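Long-range contact in ABC transporter substrate-binding protein (Streptococcus pneumoniae, PDB 4OHN), which binds histidine and probably delivers it, and perhaps related amino acids, to the membrane permease of an ABC uptake transporter: residues Q106-K111 / G175-R180. Numbering follows the deposited sequence. Where two conformers were deposited one is given.
Sequences QVLVTK and GLLIDR. With HIS (histidine), chain B.
Q106 and D179 lie side by side and point the same way, amide and carboxylate planes 82° apart. Q106 NE2 reaches D179 OD2 at 3.2 Å, a weak, bent bond; NE2 also bonds E206, its stronger partner. A water spans the pair, giving one hydrogen to Q106 OE1 and one to D179 OD1. A carboxylate suits this place because OD2 also accepts from the amino nitrogen N of the bound histidine, at 2.7 Å, where its negative charge would favour an ammonium group. The bend of Q106 at chi2 (-68°) brings its amide end near D179, a second-shell contact consistent with helping to orient the carboxylate.

The two strands run antiparallel, with V107–I178 and V109–L176 as hydrogen-bonded pairs; the straightest bond, V107 N to I178 O, has an N-H...O angle of 173°. In this family 3 solute-binding protein they belong to the lobe carrying Q130 and S134 of the pocket, where strand 175-179 also pairs in parallel with 127-130. D179 is the last residue of its strand, at the N-cap position of helix 180-189.

On the face away from Q106 and D179, the beta-branched V107, V109 and I178 suit the extended chain. V109 CG2, anti to its carbonyl carbon, meets I178 CG2 at 3.5 Å, the two side chains crossing obliquely. R180 extends its chain across V107 at about a right angle: V107 CG1 lies 3.8 Å from R180 CD and over one face of the guanidinium. Farther along the strands, T110 CG2 lies 4.0 Å from G175 CA.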
loop_
_atom_site.group_PDB
_atom_site.type_symbol
_atom_site.label_atom_id
_atom_site.label_comp_id
_atom_site.label_asym_id
_atom_site.label_seq_id
_atom_site.Cartn_x
_atom_site.Cartn_y
_atom_site.Cartn_z
ATOM N N GLN A 106 1.984 -6.642 -7.885
ATOM C CA GLN A 106 2.516 -7.604 -6.935
ATOM C C GLN A 106 3.663 -8.358 -7.593
ATOM O O GLN A 106 3.570 -8.831 -8.741
ATOM C CB GLN A 106 1.423 -8.540 -6.444
ATOM C CG GLN A 106 0.266 -7.827 -5.727
ATOM C CD GLN A 106 0.677 -7.221 -4.406
ATOM O OE1 GLN A 106 1.419 -7.827 -3.630
ATOM N NE2 GLN A 106 0.217 -6.007 -4.147
ATOM N N VAL A 107 4.777 -8.413 -6.898
ATOM C CA VAL A 107 5.973 -9.085 -7.404
ATOM C C VAL A 107 6.436 -10.117 -6.391
ATOM O O VAL A 107 6.078 -10.092 -5.205
ATOM C CB VAL A 107 7.143 -8.100 -7.675
ATOM C CG1 VAL A 107 6.831 -7.189 -8.885
ATOM C CG2 VAL A 107 7.479 -7.274 -6.468
ATOM N N LEU A 108 7.211 -11.090 -6.868
ATOM C CA LEU A 108 8.030 -11.912 -6.008
ATOM C C LEU A 108 9.412 -11.329 -5.887
ATOM O O LEU A 108 9.989 -10.810 -6.865
ATOM C CB LEU A 108 8.152 -13.334 -6.534
ATOM C CG LEU A 108 7.009 -14.303 -6.298
ATOM C CD1 LEU A 108 7.406 -15.690 -6.770
ATOM C CD2 LEU A 108 6.607 -14.313 -4.826
ATOM N N VAL A 109 9.934 -11.427 -4.676
ATOM C CA VAL A 109 11.326 -11.083 -4.388
ATOM C C VAL A 109 12.024 -12.349 -3.872
ATOM O O VAL A 109 11.531 -13.008 -2.954
ATOM C CB VAL A 109 11.450 -9.931 -3.374
ATOM C CG1 VAL A 109 12.911 -9.602 -3.089
ATOM C CG2 VAL A 109 10.743 -8.686 -3.906
ATOM N N THR A 110 13.167 -12.688 -4.478
ATOM C CA THR A 110 13.972 -13.840 -4.072
ATOM C C THR A 110 15.419 -13.385 -3.982
ATOM O O THR A 110 15.815 -12.394 -4.610
ATOM C CB THR A 110 13.884 -14.998 -5.084
ATOM O OG1 THR A 110 14.422 -14.550 -6.341
ATOM C CG2 THR A 110 12.442 -15.461 -5.266
ATOM N N LYS A 111 16.239 -14.082 -3.210
ATOM C CA LYS A 111 17.678 -13.815 -3.265
ATOM C C LYS A 111 18.231 -14.179 -4.629
ATOM O O LYS A 111 17.848 -15.199 -5.209
ATOM C CB LYS A 111 18.427 -14.655 -2.245
ATOM C CG LYS A 111 18.257 -14.238 -0.827
ATOM C CD LYS A 111 19.213 -15.042 0.045
ATOM C CE LYS A 111 19.385 -14.456 1.401
ATOM N NZ LYS A 111 20.271 -15.310 2.242
ATOM N N GLY A 175 10.898 -16.921 -1.055
ATOM C CA GLY A 175 10.339 -15.855 -1.869
ATOM C C GLY A 175 9.332 -15.089 -1.043
ATOM O O GLY A 175 8.703 -15.632 -0.159
ATOM N N LEU A 176 9.166 -13.831 -1.387
ATOM C CA LEU A 176 8.231 -12.933 -0.720
ATOM C C LEU A 176 7.338 -12.264 -1.761
ATOM O O LEU A 176 7.837 -11.648 -2.704
ATOM C CB LEU A 176 9.004 -11.875 0.087
ATOM C CG LEU A 176 8.164 -10.783 0.757
ATOM C CD1 LEU A 176 7.123 -11.345 1.715
ATOM C CD2 LEU A 176 9.124 -9.811 1.479
ATOM N N LEU A 177 6.030 -12.413 -1.576
ATOM C CA LEU A 177 5.046 -11.726 -2.412
ATOM C C LEU A 177 4.803 -10.338 -1.833
ATOM O O LEU A 177 4.381 -10.223 -0.681
ATOM C CB LEU A 177 3.757 -12.546 -2.449
ATOM C CG LEU A 177 2.639 -12.069 -3.385
ATOM C CD1 LEU A 177 3.111 -12.075 -4.837
ATOM C CD2 LEU A 177 1.407 -12.944 -3.215
ATOM N N ILE A 178 5.060 -9.302 -2.602
ATOM C CA ILE A 178 5.135 -7.940 -2.081
ATOM C C ILE A 178 4.855 -6.909 -3.171
ATOM O O ILE A 178 5.075 -7.153 -4.356
ATOM C CB ILE A 178 6.526 -7.718 -1.423
ATOM C CG1 ILE A 178 6.658 -6.327 -0.788
ATOM C CG2 ILE A 178 7.641 -7.976 -2.414
ATOM C CD1 ILE A 178 7.906 -6.184 0.083
ATOM N N ASP A 179 4.362 -5.741 -2.788
ATOM C CA ASP A 179 4.165 -4.645 -3.715
ATOM C C ASP A 179 5.468 -4.203 -4.365
ATOM O O ASP A 179 6.467 -3.989 -3.687
ATOM C CB ASP A 179 3.541 -3.448 -2.977
ATOM C CG ASP A 179 2.283 -3.816 -2.267
ATOM O OD1 ASP A 179 2.356 -4.570 -1.292
ATOM O OD2 ASP A 179 1.217 -3.340 -2.695
ATOM N N ARG A 180 5.450 -4.007 -5.683
ATOM C CA ARG A 180 6.632 -3.563 -6.405
ATOM C C ARG A 180 7.120 -2.209 -5.908
ATOM O O ARG A 180 8.310 -1.989 -5.792
ATOM C CB ARG A 180 6.370 -3.543 -7.909
ATOM C CG ARG A 180 7.638 -3.424 -8.769
ATOM C CD ARG A 180 7.304 -3.699 -10.245
ATOM N NE ARG A 180 8.438 -4.193 -11.016
ATOM C CZ ARG A 180 8.326 -4.791 -12.199
ATOM N NH1 ARG A 180 7.132 -4.980 -12.736
ATOM N NH2 ARG A 180 9.406 -5.207 -12.843
HETATM N N HIS B . -0.969 -2.675 -1.269
HETATM C CA HIS B . -1.156 -3.700 -0.214
HETATM C C HIS B . -2.511 -3.557 0.442
HETATM O O HIS B . -3.264 -2.620 0.091
HETATM C CB HIS B . 0.010 -3.721 0.803
HETATM C CG HIS B . 0.031 -2.641 1.845
HETATM N ND1 HIS B . 0.470 -2.901 3.133
HETATM C CD2 HIS B . -0.218 -1.309 1.800
HETATM C CE1 HIS B . 0.456 -1.785 3.835
HETATM N NE2 HIS B . 0.049 -0.801 3.049
HETATM O OXT HIS B . -2.819 -4.406 1.305
HETATM O O HOH W 1 0.750 -6.910 -1.108
#